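3-hydroxyacyl-CoA dehydrogenase (Archaeoglobus fulgidus, PDB 1ZEJ) probably acts as an NAD+-dependent dehydrogenase of the 3-hydroxyacyl-CoA dehydrogenase family, with L-gulonate or a 3-hydroxyacyl-CoA as possible substrate. Local coordinates at residues G26-I31 and H35-Q40; E52-P55 and K61-F64; N86-V91 and D113-R118; R124-H129 and R146-K151; G209-L214 and E277-R282. All blocks are in the same frame, centred on the assembly; numbering follows the deposited sequence. Where two conformers were deposited one is given.

Contacts 1 to 4 belong to the NAD-binding domain, contact 5 to the helical part. Contacts 1 and 2, centres about 8 Å apart, lie in successive beta-alpha-beta units, joined where Leu39 N probably bonds to Glu63 O at 2.8 Å. Contact 4 reaches the same sheet through strand 125-130; contact 3, between two helices, lies beside contact 4, centres about 13 Å apart. Side chains of Leu39 (contact 1) and Phe64 (contact 2) are about 4 and 6 Å from that of Ala20 in the predicted NAD+ site; contact 3 holds Lys88, and the strand of contact 4 carries His129, predicted to matter for catalysis. Within the chain contact 5 is distant, about 35 Å from contact 1 between centres.

Contact 1: G26-I31 and H35-Q40; sequences GIAIAI and HEVVLQ
The backbone N-H of His35 bonds to Ile31 O at 2.9 Å, tying the end of helix 22-32 to the start of strand 36-40 in the first beta-alpha-beta unit of the Rossmann-type domain. The donor lies in the plane of the carbonyl, but the N-H itself is bent, at 139°. Beyond this turn the strand runs back along the helix almost antiparallel (166°), its axis 8.3 Å away. That spacing is filled by small and branched apolar residues. Ala28 offers just a methyl, CB, which meets Val37 CG1 at 3.9 Å and, more loosely, Leu39 CD1 at 4.3 Å. Val37 suits the place because its two methyls divide the work: CG1, set opposite the backbone N (chi1 178°), serves Ala28, and CG2 serves Ile31, whose side chain crosses that of Val37 at about a right angle. His35 is polar at one end and apolar at the other: ND1 bonds to Met13 N and the ring stacks with Phe159, whereas its CB rests 3.8 Å from Ile31 CG2. The tightest spot is methyl against methyl, Ile31 CG2 to Val37 CG2 at 3.5 Å, closer than ordinary van der Waals contact.

Contact 2: E52-P55 and K61-F64; sequences EQIP and KIEF
Ile54 carries this contact from its side, its two branches dividing between Ile62 and Phe64. Its CG2 and the CD1 of Ile62 reach for each other tip to tip and meet at 3.7 Å. The longer branch ends in CD1, which comes to the rim of the Phe64 ring, near the ring plane, 3.7 Å from CE2 and 3.8 Å from CZ. Branching at CB separates the two arms; chi1 of -75° puts CG1 beside the backbone N and CG2 opposite it, which aims CD1 at Phe64 and CG2 at Ile62. Phe64 is steadied from within its strand as well, since Ile62 CG2 lies over one ring face, toward the rim. Leu59 touches both Ile54 and Phe64, and Ile29 of helix 22-32 also packs on Ile54. Beta-branched isoleucine suits both sites: it fills width and length together, and in Ile62 it also favours the extended backbone.

The packing depends on side-chain ends, for the backbones stay well apart, with Ile54 CA and Ile62 CA separated by 9.3 Å. Toward solvent the character changes. Glu52 and Gln53 are exposed, and Glu63 turns its carboxylate to a salt bridge with Lys70. The chain just past helix 44-53 lays Ile54 on strand 62-65, the closing step of the second beta-alpha-beta unit of a Rossmann-type fold.

Contact 3: N86-V91 and D113-R118; sequences NTKVEV and DDIAER
Val89 lies against the aliphatic part of Arg118, its CG1 3.8 Å and its CG2 4.0 Å from Arg118 CB; CG2 is equally near Arg118 CD. Arginine suits this border because its methylenes can cover a valine while the charged end stays at the surface. Ile115 is the second partner. Its CD1 comes within 4.0 Å of Lys88 CD, and its CG2 lies more loosely, 4.4 Å from Val89 CG2.

The next shell fixes these groups. Arg118, extended from CG to NE, carries its guanidinium back to the preceding turn, where NH1 bonds to Asp114 O at 2.8 Å, the donor tilted 19° out of the carbonyl plane. The same NH1 makes a weak bond, part of a salt bridge, to Glu117 OE2. Lys88 lends only its chain to Ile115: bent at the last torsion (chi4 -89°), it carries NZ to a salt bridge with Glu79 and hydrogen bonds to Asn106 O and Ser105 OG. Three partners thus hold the ammonium of this buried residue. Lys88 is predicted to bind NAD+.

Farther out, Asp114 forms a salt bridge to Arg239 of the second subunit. Helix 112-116 packs beside helix 85-96, with Ile115 touching Leu85 and Leu92 of that helix and Phe125 of strand 125-130.

Contact 4: R124-H129 and R146-K151; sequences RFLGVH and RFTDSK
Thr148, the residue that meets Phe125 and Leu126, follows two residues whose flat groups lie against one another. Phe147 CE2 lies over the centre of the Arg146 guanidinium, 3.7 Å above its plane, while Arg146 CG covers one face of the Phe147 ring, toward the rim. Arg146 NH2 also reaches Glu117 in a salt bridge. The ring of Phe125 turns elsewhere, against Ile115 and Ala116 of helix 112-116, and what this residue gives to Thr148 is its carbonyl. Thr148 OG1 donates to Phe125 O at 2.8 Å, nearly along the C=O axis (160°).

Thr148 lies in the link from strand 139-144 to helix 150-162, so the bond pins that link to the first residues of strand 125-130, which precedes strand 139-144 in the Rossmann-type domain. Threonine is apt because one branch is polar and the other apolar. OG1 bonds to the carbonyl and also accepts from Ser145 N; CG2, opposite the backbone N with OG1 at chi1 -52°, packs against Leu126 CB at 4.0 Å and Leu126 CD1 at the same distance. Asp149 is the N-cap of helix 150-162, its side chain capping a backbone N of the first turn, and OD1 also bonds to Thr152 OG1.

Contact 5: G209-L214 and E277-R282; sequences GLLYTL and EERVER
Helices 197-224 and 275-290 of the helical C-terminal part pack here through Leu214 and Arg282. The two side chains slide past each other in opposite directions, so that Leu214 CD2 rests over one face of the guanidinium, 3.6 Å from Arg282 NH2. Meanwhile Leu214 CD1 approaches the Arg282 backbone, 3.9 Å from its carbonyl C. A bend at chi3 (73°) turns the guanidinium back to the neighbouring helix, where NH1 makes a long bond of 3.3 Å to Leu214 O from 49° above the carbonyl plane. Arginine can do both jobs, since its flat face accepts a methyl while its N-H groups seek a carbonyl.

Both helices also meet the other half of the homodimer. In one of the two deposited conformers of Arg279, extended from CG to NE, NH2 lies 4.0 Å from Leu211 CD2 and bonds to Asn132 O of the second subunit, a residue predicted to bind NAD+. Gly209, lacking a side chain, packs against Thr213 of the second subunit. Within its own helix, Gly209 O is gripped twice by Thr213, from opposite faces of the carbonyl plane: by the backbone N at 2.9 Å and by OG1 at 2.6 Å.

Contact 1: G26-I31 and H35-Q40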
# COMPACT_ATOMS: atom_id res chain seq x y z
N GLY A 26 19.64 -11.72 12.20
CA GLY A 26 18.18 -11.72 12.37
C GLY A 26 17.54 -13.04 12.00
O GLY A 26 16.62 -13.51 12.67
N ILE A 27 18.02 -13.65 10.92
CA ILE A 27 17.54 -14.96 10.47
C ILE A 27 17.85 -16.03 11.55
O ILE A 27 17.00 -16.86 11.88
CB ILE A 27 18.13 -15.37 9.10
CG1 ILE A 27 17.62 -14.45 7.95
CG2 ILE A 27 17.85 -16.83 8.75
CD1 ILE A 27 18.50 -14.52 6.70
N ALA A 28 19.05 -15.98 12.10
CA ALA A 28 19.47 -16.90 13.17
C ALA A 28 18.56 -16.76 14.41
O ALA A 28 18.11 -17.77 14.95
CB ALA A 28 20.93 -16.64 13.55
N ILE A 29 18.19 -15.52 14.75
CA ILE A 29 17.26 -15.25 15.85
C ILE A 29 15.88 -15.78 15.56
O ILE A 29 15.29 -16.42 16.40
CB ILE A 29 17.19 -13.76 16.22
CG1 ILE A 29 18.52 -13.28 16.76
CG2 ILE A 29 16.04 -13.47 17.18
CD1 ILE A 29 18.63 -11.76 16.85
N ALA A 30 15.38 -15.56 14.36
CA ALA A 30 14.07 -16.09 13.95
C ALA A 30 14.02 -17.62 14.03
O ALA A 30 13.08 -18.21 14.56
CB ALA A 30 13.73 -15.61 12.53
N ILE A 31 15.06 -18.26 13.53
CA ILE A 31 15.08 -19.71 13.47
C ILE A 31 15.32 -20.38 14.86
O ILE A 31 14.79 -21.47 15.13
CB ILE A 31 16.14 -20.13 12.42
CG1 ILE A 31 15.64 -19.72 11.04
CG2 ILE A 31 16.41 -21.64 12.48
CD1 ILE A 31 16.55 -19.99 9.93
N HIS A 35 14.56 -24.04 16.38
CA HIS A 35 15.57 -24.96 15.83
C HIS A 35 16.97 -24.62 16.32
O HIS A 35 17.23 -23.58 16.93
CB HIS A 35 15.56 -24.86 14.32
CG HIS A 35 14.25 -25.22 13.70
ND1 HIS A 35 13.75 -26.51 13.71
CD2 HIS A 35 13.35 -24.48 13.02
CE1 HIS A 35 12.58 -26.53 13.10
NE2 HIS A 35 12.32 -25.31 12.66
N GLU A 36 17.89 -25.53 16.08
CA GLU A 36 19.29 -25.22 16.34
C GLU A 36 19.88 -24.50 15.15
O GLU A 36 19.54 -24.80 14.00
CB GLU A 36 20.07 -26.48 16.60
CG GLU A 36 19.66 -27.11 17.89
CD GLU A 36 20.36 -28.40 18.11
OE1 GLU A 36 20.28 -29.26 17.20
OE2 GLU A 36 20.98 -28.53 19.18
N VAL A 37 20.79 -23.58 15.42
CA VAL A 37 21.42 -22.81 14.38
C VAL A 37 22.94 -22.86 14.51
O VAL A 37 23.49 -22.74 15.60
CB VAL A 37 20.95 -21.34 14.44
CG1 VAL A 37 21.64 -20.49 13.39
CG2 VAL A 37 19.41 -21.30 14.24
N VAL A 38 23.59 -22.99 13.37
CA VAL A 38 25.02 -22.66 13.24
C VAL A 38 25.17 -21.35 12.43
O VAL A 38 24.75 -21.26 11.27
CB VAL A 38 25.80 -23.81 12.60
CG1 VAL A 38 27.28 -23.45 12.56
CG2 VAL A 38 25.61 -25.09 13.38
N LEU A 39 25.74 -20.34 13.04
CA LEU A 39 25.92 -19.04 12.41
C LEU A 39 27.39 -18.88 12.09
O LEU A 39 28.23 -18.86 13.01
CB LEU A 39 25.47 -17.94 13.35
CG LEU A 39 25.60 -16.48 12.82
CD1 LEU A 39 24.77 -16.29 11.58
CD2 LEU A 39 25.18 -15.49 13.89
N GLN A 40 27.68 -18.75 10.80
CA GLN A 40 29.07 -18.74 10.30
C GLN A 40 29.43 -17.35 9.69
O GLN A 40 28.61 -16.71 9.08
CB GLN A 40 29.29 -19.84 9.28
CG GLN A 40 30.72 -19.97 8.78
CD GLN A 40 31.01 -19.18 7.53
OE1 GLN A 40 30.10 -18.88 6.76
NE2 GLN A 40 32.30 -18.86 7.29

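Contact 2: E52-P55 and K61-F64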
# COMPACT_ATOMS: atom_id res chain seq x y z
N GLU A 52 26.38 -10.61 20.98
CA GLU A 52 25.92 -9.62 21.94
C GLU A 52 24.60 -8.97 21.51
O GLU A 52 23.97 -8.35 22.32
CB GLU A 52 27.01 -8.59 22.22
CG GLU A 52 27.42 -7.70 21.06
CD GLU A 52 28.59 -6.78 21.41
OE1 GLU A 52 29.17 -6.92 22.51
OE2 GLU A 52 28.93 -5.91 20.57
N GLN A 53 24.15 -9.16 20.27
CA GLN A 53 22.83 -8.68 19.86
C GLN A 53 21.74 -9.77 19.93
O GLN A 53 20.57 -9.49 19.68
CB GLN A 53 22.88 -8.11 18.43
CG GLN A 53 23.83 -6.94 18.26
CD GLN A 53 23.31 -5.68 18.92
OE1 GLN A 53 23.90 -5.18 19.89
NE2 GLN A 53 22.20 -5.17 18.42
N ILE A 54 22.12 -11.00 20.23
CA ILE A 54 21.16 -12.10 20.24
C ILE A 54 20.53 -12.28 21.65
O ILE A 54 21.24 -12.22 22.68
CB ILE A 54 21.83 -13.39 19.73
CG1 ILE A 54 21.99 -13.30 18.19
CG2 ILE A 54 21.00 -14.60 20.10
CD1 ILE A 54 23.10 -14.09 17.63
N PRO A 55 19.19 -12.46 21.71
CA PRO A 55 18.58 -12.61 23.04
C PRO A 55 19.20 -13.75 23.82
O PRO A 55 19.47 -14.83 23.28
CB PRO A 55 17.10 -12.88 22.74
CG PRO A 55 16.87 -12.31 21.39
CD PRO A 55 18.17 -12.50 20.64
N LYS A 61 20.92 -22.23 21.69
CA LYS A 61 20.57 -22.90 20.43
C LYS A 61 21.47 -22.50 19.23
O LYS A 61 21.30 -23.03 18.14
CB LYS A 61 19.11 -22.60 20.08
CG LYS A 61 18.09 -23.03 21.17
CD LYS A 61 17.38 -24.33 20.77
CE LYS A 61 16.02 -24.08 20.07
NZ LYS A 61 15.34 -25.36 19.65
N ILE A 62 22.40 -21.57 19.41
CA ILE A 62 23.20 -21.01 18.31
C ILE A 62 24.69 -21.30 18.53
O ILE A 62 25.21 -20.97 19.60
CB ILE A 62 22.97 -19.48 18.15
CG1 ILE A 62 21.51 -19.16 17.84
CG2 ILE A 62 23.81 -18.92 16.98
CD1 ILE A 62 21.09 -17.71 18.10
N GLU A 63 25.35 -21.93 17.54
CA GLU A 63 26.81 -22.12 17.55
C GLU A 63 27.36 -21.03 16.63
O GLU A 63 26.82 -20.81 15.55
CB GLU A 63 27.22 -23.50 17.06
CG GLU A 63 28.74 -23.64 16.78
CD GLU A 63 29.15 -25.06 16.36
OE1 GLU A 63 28.30 -25.97 16.44
OE2 GLU A 63 30.32 -25.25 15.97
N PHE A 64 28.39 -20.34 17.09
CA PHE A 64 29.08 -19.38 16.25
C PHE A 64 30.37 -20.02 15.74
O PHE A 64 31.12 -20.62 16.52
CB PHE A 64 29.38 -18.13 17.04
CG PHE A 64 28.15 -17.48 17.64
CD1 PHE A 64 27.64 -17.93 18.85
CD2 PHE A 64 27.55 -16.41 17.02
CE1 PHE A 64 26.50 -17.35 19.40
CE2 PHE A 64 26.43 -15.80 17.59
CZ PHE A 64 25.92 -16.30 18.77

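Contact 3: N86-V91 and D113-R118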
# COMPACT_ATOMS: atom_id res chain seq x y z
N ASN A 86 28.87 -12.55 -7.78
CA ASN A 86 30.03 -13.42 -7.66
C ASN A 86 30.30 -13.89 -6.22
O ASN A 86 30.73 -15.04 -5.99
CB ASN A 86 31.30 -12.77 -8.25
CG ASN A 86 31.16 -12.42 -9.72
OD1 ASN A 86 31.89 -11.56 -10.23
ND2 ASN A 86 30.23 -13.07 -10.41
N THR A 87 30.04 -13.01 -5.24
CA THR A 87 30.24 -13.37 -3.83
C THR A 87 29.26 -14.46 -3.43
O THR A 87 29.64 -15.44 -2.78
CB THR A 87 30.06 -12.18 -2.89
OG1 THR A 87 30.92 -11.09 -3.28
CG2 THR A 87 30.38 -12.58 -1.45
N LYS A 88 28.00 -14.29 -3.80
CA LYS A 88 26.98 -15.29 -3.47
C LYS A 88 27.26 -16.62 -4.15
O LYS A 88 27.21 -17.67 -3.51
CB LYS A 88 25.56 -14.79 -3.82
CG LYS A 88 25.11 -13.67 -2.89
CD LYS A 88 23.66 -13.27 -3.08
CE LYS A 88 23.17 -12.30 -1.98
NZ LYS A 88 22.61 -13.05 -0.79
N VAL A 89 27.59 -16.55 -5.44
CA VAL A 89 27.92 -17.76 -6.20
C VAL A 89 29.10 -18.50 -5.54
O VAL A 89 29.05 -19.71 -5.36
CB VAL A 89 28.19 -17.39 -7.67
CG1 VAL A 89 28.90 -18.54 -8.46
CG2 VAL A 89 26.90 -17.02 -8.30
N GLU A 90 30.13 -17.76 -5.18
CA GLU A 90 31.31 -18.37 -4.56
C GLU A 90 30.98 -19.16 -3.28
O GLU A 90 31.34 -20.33 -3.13
CB GLU A 90 32.36 -17.29 -4.31
CG GLU A 90 33.44 -17.73 -3.34
CD GLU A 90 34.59 -16.78 -3.29
OE1 GLU A 90 34.56 -15.78 -4.05
OE2 GLU A 90 35.54 -17.06 -2.51
N VAL A 91 30.24 -18.53 -2.37
CA VAL A 91 29.88 -19.19 -1.11
C VAL A 91 28.96 -20.35 -1.37
O VAL A 91 29.13 -21.40 -0.77
CB VAL A 91 29.15 -18.16 -0.18
CG1 VAL A 91 28.48 -18.82 0.99
CG2 VAL A 91 30.12 -17.11 0.28
N ASP A 113 17.76 -16.57 -10.68
CA ASP A 113 18.11 -17.30 -11.90
C ASP A 113 19.58 -17.09 -12.27
O ASP A 113 20.26 -18.03 -12.68
CB ASP A 113 17.18 -16.95 -13.05
CG ASP A 113 15.81 -17.63 -12.90
OD1 ASP A 113 15.66 -18.74 -13.37
OD2 ASP A 113 14.90 -17.04 -12.33
N ASP A 114 20.09 -15.87 -12.09
CA ASP A 114 21.51 -15.63 -12.42
C ASP A 114 22.44 -16.40 -11.46
O ASP A 114 23.50 -16.92 -11.85
CB ASP A 114 21.86 -14.16 -12.40
CG ASP A 114 21.28 -13.40 -13.56
OD1 ASP A 114 20.61 -13.96 -14.47
OD2 ASP A 114 21.48 -12.19 -13.53
N ILE A 115 22.06 -16.47 -10.19
CA ILE A 115 22.78 -17.30 -9.24
C ILE A 115 22.67 -18.79 -9.59
O ILE A 115 23.70 -19.49 -9.72
CB ILE A 115 22.28 -17.08 -7.79
CG1 ILE A 115 22.60 -15.67 -7.33
CG2 ILE A 115 22.91 -18.10 -6.85
CD1 ILE A 115 21.82 -15.25 -6.08
N ALA A 116 21.45 -19.26 -9.79
CA ALA A 116 21.18 -20.67 -10.04
C ALA A 116 21.92 -21.21 -11.22
O ALA A 116 22.37 -22.33 -11.22
CB ALA A 116 19.70 -20.88 -10.26
N GLU A 117 22.03 -20.42 -12.27
CA GLU A 117 22.68 -20.92 -13.48
C GLU A 117 24.20 -21.09 -13.31
O GLU A 117 24.86 -21.71 -14.16
CB GLU A 117 22.31 -20.08 -14.70
CG GLU A 117 22.85 -18.71 -14.75
CD GLU A 117 22.30 -17.91 -15.95
OE1 GLU A 117 21.25 -18.26 -16.54
OE2 GLU A 117 22.90 -16.88 -16.24
N ARG A 118 24.76 -20.58 -12.19
CA ARG A 118 26.17 -20.72 -11.91
C ARG A 118 26.48 -21.80 -10.85
O ARG A 118 27.65 -22.03 -10.52
CB ARG A 118 26.72 -19.35 -11.52
CG ARG A 118 26.77 -18.42 -12.69
CD ARG A 118 26.82 -16.96 -12.28
NE ARG A 118 27.02 -16.08 -13.43
CZ ARG A 118 26.07 -15.67 -14.28
NH1 ARG A 118 24.77 -16.03 -14.16
NH2 ARG A 118 26.44 -14.88 -15.29

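Contact 4: R124-H129 and R146-K151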
# COMPACT_ATOMS: atom_id res chain seq x y z
N ARG A 124 17.95 -27.63 -5.98
CA ARG A 124 17.67 -27.46 -4.55
C ARG A 124 18.11 -26.09 -4.04
O ARG A 124 18.28 -25.89 -2.85
CB ARG A 124 18.26 -28.62 -3.72
CG ARG A 124 19.71 -28.90 -3.99
CD ARG A 124 20.68 -27.76 -3.64
NE ARG A 124 22.02 -28.24 -3.91
CZ ARG A 124 22.82 -28.80 -3.01
NH1 ARG A 124 22.54 -28.80 -1.73
NH2 ARG A 124 23.97 -29.31 -3.40
N PHE A 125 18.21 -25.12 -4.95
CA PHE A 125 18.55 -23.75 -4.63
C PHE A 125 17.30 -22.90 -4.86
O PHE A 125 16.56 -23.07 -5.86
CB PHE A 125 19.64 -23.19 -5.56
CG PHE A 125 19.85 -21.70 -5.40
CD1 PHE A 125 20.40 -21.21 -4.24
CD2 PHE A 125 19.45 -20.81 -6.38
CE1 PHE A 125 20.55 -19.84 -4.04
CE2 PHE A 125 19.61 -19.45 -6.21
CZ PHE A 125 20.19 -18.96 -5.02
N LEU A 126 17.09 -21.96 -3.95
CA LEU A 126 16.05 -20.97 -4.14
C LEU A 126 16.35 -19.73 -3.32
O LEU A 126 17.26 -19.73 -2.47
CB LEU A 126 14.71 -21.61 -3.83
CG LEU A 126 14.03 -21.80 -2.48
CD1 LEU A 126 13.06 -22.98 -2.48
CD2 LEU A 126 14.86 -21.71 -1.26
N GLY A 127 15.59 -18.69 -3.56
CA GLY A 127 15.75 -17.44 -2.83
C GLY A 127 14.78 -17.50 -1.67
O GLY A 127 13.65 -17.99 -1.82
N VAL A 128 15.21 -17.01 -0.51
CA VAL A 128 14.26 -16.80 0.63
C VAL A 128 14.49 -15.39 1.14
O VAL A 128 15.55 -15.12 1.77
CB VAL A 128 14.42 -17.84 1.77
CG1 VAL A 128 13.57 -17.53 2.94
CG2 VAL A 128 14.10 -19.22 1.33
N HIS A 129 13.51 -14.52 0.87
CA HIS A 129 13.54 -13.10 1.10
C HIS A 129 12.80 -12.76 2.41
O HIS A 129 11.58 -12.86 2.51
CB HIS A 129 12.91 -12.42 -0.12
CG HIS A 129 12.80 -10.94 -0.04
ND1 HIS A 129 11.79 -10.24 -0.66
CD2 HIS A 129 13.60 -10.01 0.57
CE1 HIS A 129 11.94 -8.95 -0.41
NE2 HIS A 129 13.03 -8.79 0.34
N ARG A 146 14.07 -20.91 -12.45
CA ARG A 146 13.58 -21.94 -13.42
C ARG A 146 14.08 -23.34 -13.15
O ARG A 146 13.54 -24.29 -13.64
CB ARG A 146 13.91 -21.54 -14.86
CG ARG A 146 15.37 -21.39 -15.20
CD ARG A 146 15.49 -20.66 -16.54
NE ARG A 146 16.80 -20.87 -17.14
CZ ARG A 146 17.87 -20.12 -16.88
NH1 ARG A 146 17.81 -19.13 -15.99
NH2 ARG A 146 19.01 -20.39 -17.49
N PHE A 147 15.08 -23.47 -12.29
CA PHE A 147 15.66 -24.77 -11.95
C PHE A 147 15.08 -25.42 -10.72
O PHE A 147 15.19 -26.61 -10.55
CB PHE A 147 17.16 -24.65 -11.70
CG PHE A 147 17.94 -24.04 -12.85
CD1 PHE A 147 18.50 -24.83 -13.82
CD2 PHE A 147 18.19 -22.66 -12.89
CE1 PHE A 147 19.24 -24.26 -14.88
CE2 PHE A 147 18.96 -22.10 -13.93
CZ PHE A 147 19.48 -22.90 -14.91
N THR A 148 14.57 -24.62 -9.79
CA THR A 148 14.17 -25.09 -8.49
C THR A 148 13.10 -26.18 -8.63
O THR A 148 12.09 -26.01 -9.36
CB THR A 148 13.57 -23.93 -7.65
OG1 THR A 148 14.44 -22.77 -7.62
CG2 THR A 148 13.29 -24.42 -6.24
N ASP A 149 13.27 -27.28 -7.94
CA ASP A 149 12.22 -28.32 -7.98
C ASP A 149 11.15 -28.13 -6.93
O ASP A 149 11.33 -27.40 -5.96
CB ASP A 149 12.83 -29.72 -7.95
CG ASP A 149 13.56 -30.02 -6.69
OD1 ASP A 149 13.28 -29.40 -5.64
OD2 ASP A 149 14.40 -30.94 -6.75
N SER A 150 10.02 -28.79 -7.12
CA SER A 150 8.86 -28.62 -6.25
C SER A 150 9.07 -29.11 -4.82
O SER A 150 8.52 -28.54 -3.87
CB SER A 150 7.68 -29.44 -6.79
OG SER A 150 6.66 -29.52 -5.80
N LYS A 151 9.82 -30.18 -4.70
CA LYS A 151 10.16 -30.78 -3.40
C LYS A 151 10.92 -29.82 -2.51
O LYS A 151 10.66 -29.77 -1.30
CB LYS A 151 10.97 -32.06 -3.62
CG LYS A 151 11.87 -32.48 -2.51

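Contact 5: G209-L214 and E277-R282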
# COMPACT_ATOMS: atom_id res chain seq x y z
N GLY A 209 -2.99 2.63 2.91
CA GLY A 209 -2.25 1.63 3.68
C GLY A 209 -3.21 0.84 4.57
O GLY A 209 -3.05 -0.34 4.79
N LEU A 210 -4.19 1.53 5.12
CA LEU A 210 -5.19 0.91 5.98
C LEU A 210 -6.03 -0.11 5.19
O LEU A 210 -6.26 -1.19 5.64
CB LEU A 210 -6.11 1.97 6.57
CG LEU A 210 -5.55 2.61 7.88
CD1 LEU A 210 -4.43 3.49 7.62
CD2 LEU A 210 -6.66 3.39 8.63
N LEU A 211 -6.52 0.30 4.02
CA LEU A 211 -7.32 -0.60 3.19
C LEU A 211 -6.52 -1.80 2.72
O LEU A 211 -7.02 -2.92 2.72
CB LEU A 211 -7.86 0.13 1.97
CG LEU A 211 -8.81 1.32 2.18
CD1 LEU A 211 -9.30 1.79 0.86
CD2 LEU A 211 -9.95 0.83 3.04
N TYR A 212 -5.29 -1.58 2.29
CA TYR A 212 -4.48 -2.65 1.77
C TYR A 212 -3.99 -3.57 2.90
O TYR A 212 -3.82 -4.76 2.70
CB TYR A 212 -3.29 -2.10 0.97
CG TYR A 212 -3.64 -1.55 -0.41
CD1 TYR A 212 -4.95 -1.33 -0.81
CD2 TYR A 212 -2.63 -1.16 -1.28
CE1 TYR A 212 -5.24 -0.75 -2.08
CE2 TYR A 212 -2.89 -0.58 -2.50
CZ TYR A 212 -4.17 -0.38 -2.91
OH TYR A 212 -4.34 0.14 -4.17
N THR A 213 -3.83 -3.02 4.11
CA THR A 213 -3.52 -3.84 5.28
C THR A 213 -4.64 -4.82 5.62
O THR A 213 -4.40 -6.00 5.82
CB THR A 213 -3.18 -2.97 6.50
OG1 THR A 213 -1.97 -2.26 6.25
CG2 THR A 213 -3.05 -3.78 7.76
N LEU A 214 -5.87 -4.33 5.63
CA LEU A 214 -7.00 -5.11 6.10
C LEU A 214 -7.58 -5.97 5.00
O LEU A 214 -8.02 -7.10 5.26
CB LEU A 214 -8.07 -4.16 6.64
CG LEU A 214 -7.72 -3.44 7.94
CD1 LEU A 214 -8.91 -2.59 8.27
CD2 LEU A 214 -7.46 -4.37 9.09
N GLU A 277 -20.71 -4.24 6.74
CA GLU A 277 -20.72 -3.86 8.14
C GLU A 277 -19.40 -4.25 8.81
O GLU A 277 -18.84 -3.46 9.57
CB GLU A 277 -21.90 -4.53 8.86
CG GLU A 277 -23.24 -4.06 8.35
N GLU A 278 -18.92 -5.47 8.54
CA GLU A 278 -17.64 -5.92 9.10
C GLU A 278 -16.45 -5.11 8.60
O GLU A 278 -15.54 -4.81 9.37
CB GLU A 278 -17.42 -7.42 8.86
CG GLU A 278 -18.39 -8.21 9.70
CD GLU A 278 -18.42 -9.70 9.44
OE1 GLU A 278 -17.45 -10.23 8.88
OE2 GLU A 278 -19.42 -10.34 9.86
N ARG A 279 -16.42 -4.77 7.31
CA ARG A 279 -15.41 -3.84 6.80
C ARG A 279 -15.30 -2.55 7.64
O ARG A 279 -14.20 -2.16 8.04
CB ARG A 279 -15.70 -3.47 5.34
CG ARG A 279 -14.90 -2.28 4.82
CD ARG A 279 -15.22 -1.95 3.38
NE ARG A 279 -14.43 -0.83 2.86
CZ ARG A 279 -14.69 0.47 3.06
NH1 ARG A 279 -15.73 0.87 3.78
NH2 ARG A 279 -13.88 1.37 2.52
N VAL A 280 -16.42 -1.87 7.83
CA VAL A 280 -16.44 -0.61 8.60
C VAL A 280 -15.98 -0.82 10.07
O VAL A 280 -15.19 -0.03 10.58
CB VAL A 280 -17.83 0.06 8.54
CG1 VAL A 280 -17.88 1.36 9.37
CG2 VAL A 280 -18.20 0.39 7.10
N GLU A 281 -16.46 -1.90 10.70
CA GLU A 281 -16.04 -2.25 12.07
C GLU A 281 -14.52 -2.42 12.15
O GLU A 281 -13.86 -1.87 13.05
CB GLU A 281 -16.73 -3.55 12.57
CG GLU A 281 -18.21 -3.40 12.81
CD GLU A 281 -18.93 -4.71 13.24
OE1 GLU A 281 -18.31 -5.81 13.17
OE2 GLU A 281 -20.11 -4.62 13.65
N ARG A 282 -13.95 -3.15 11.21
CA ARG A 282 -12.49 -3.37 11.22
C ARG A 282 -11.71 -2.09 10.98
O ARG A 282 -10.69 -1.84 11.61
CB ARG A 282 -12.10 -4.42 10.20
CG ARG A 282 -12.63 -5.80 10.51
CD ARG A 282 -12.21 -6.73 9.42
NE ARG A 282 -10.77 -7.04 9.50
CZ ARG A 282 -10.02 -7.43 8.46
NH1 ARG A 282 -10.57 -7.58 7.25
NH2 ARG A 282 -8.73 -7.69 8.62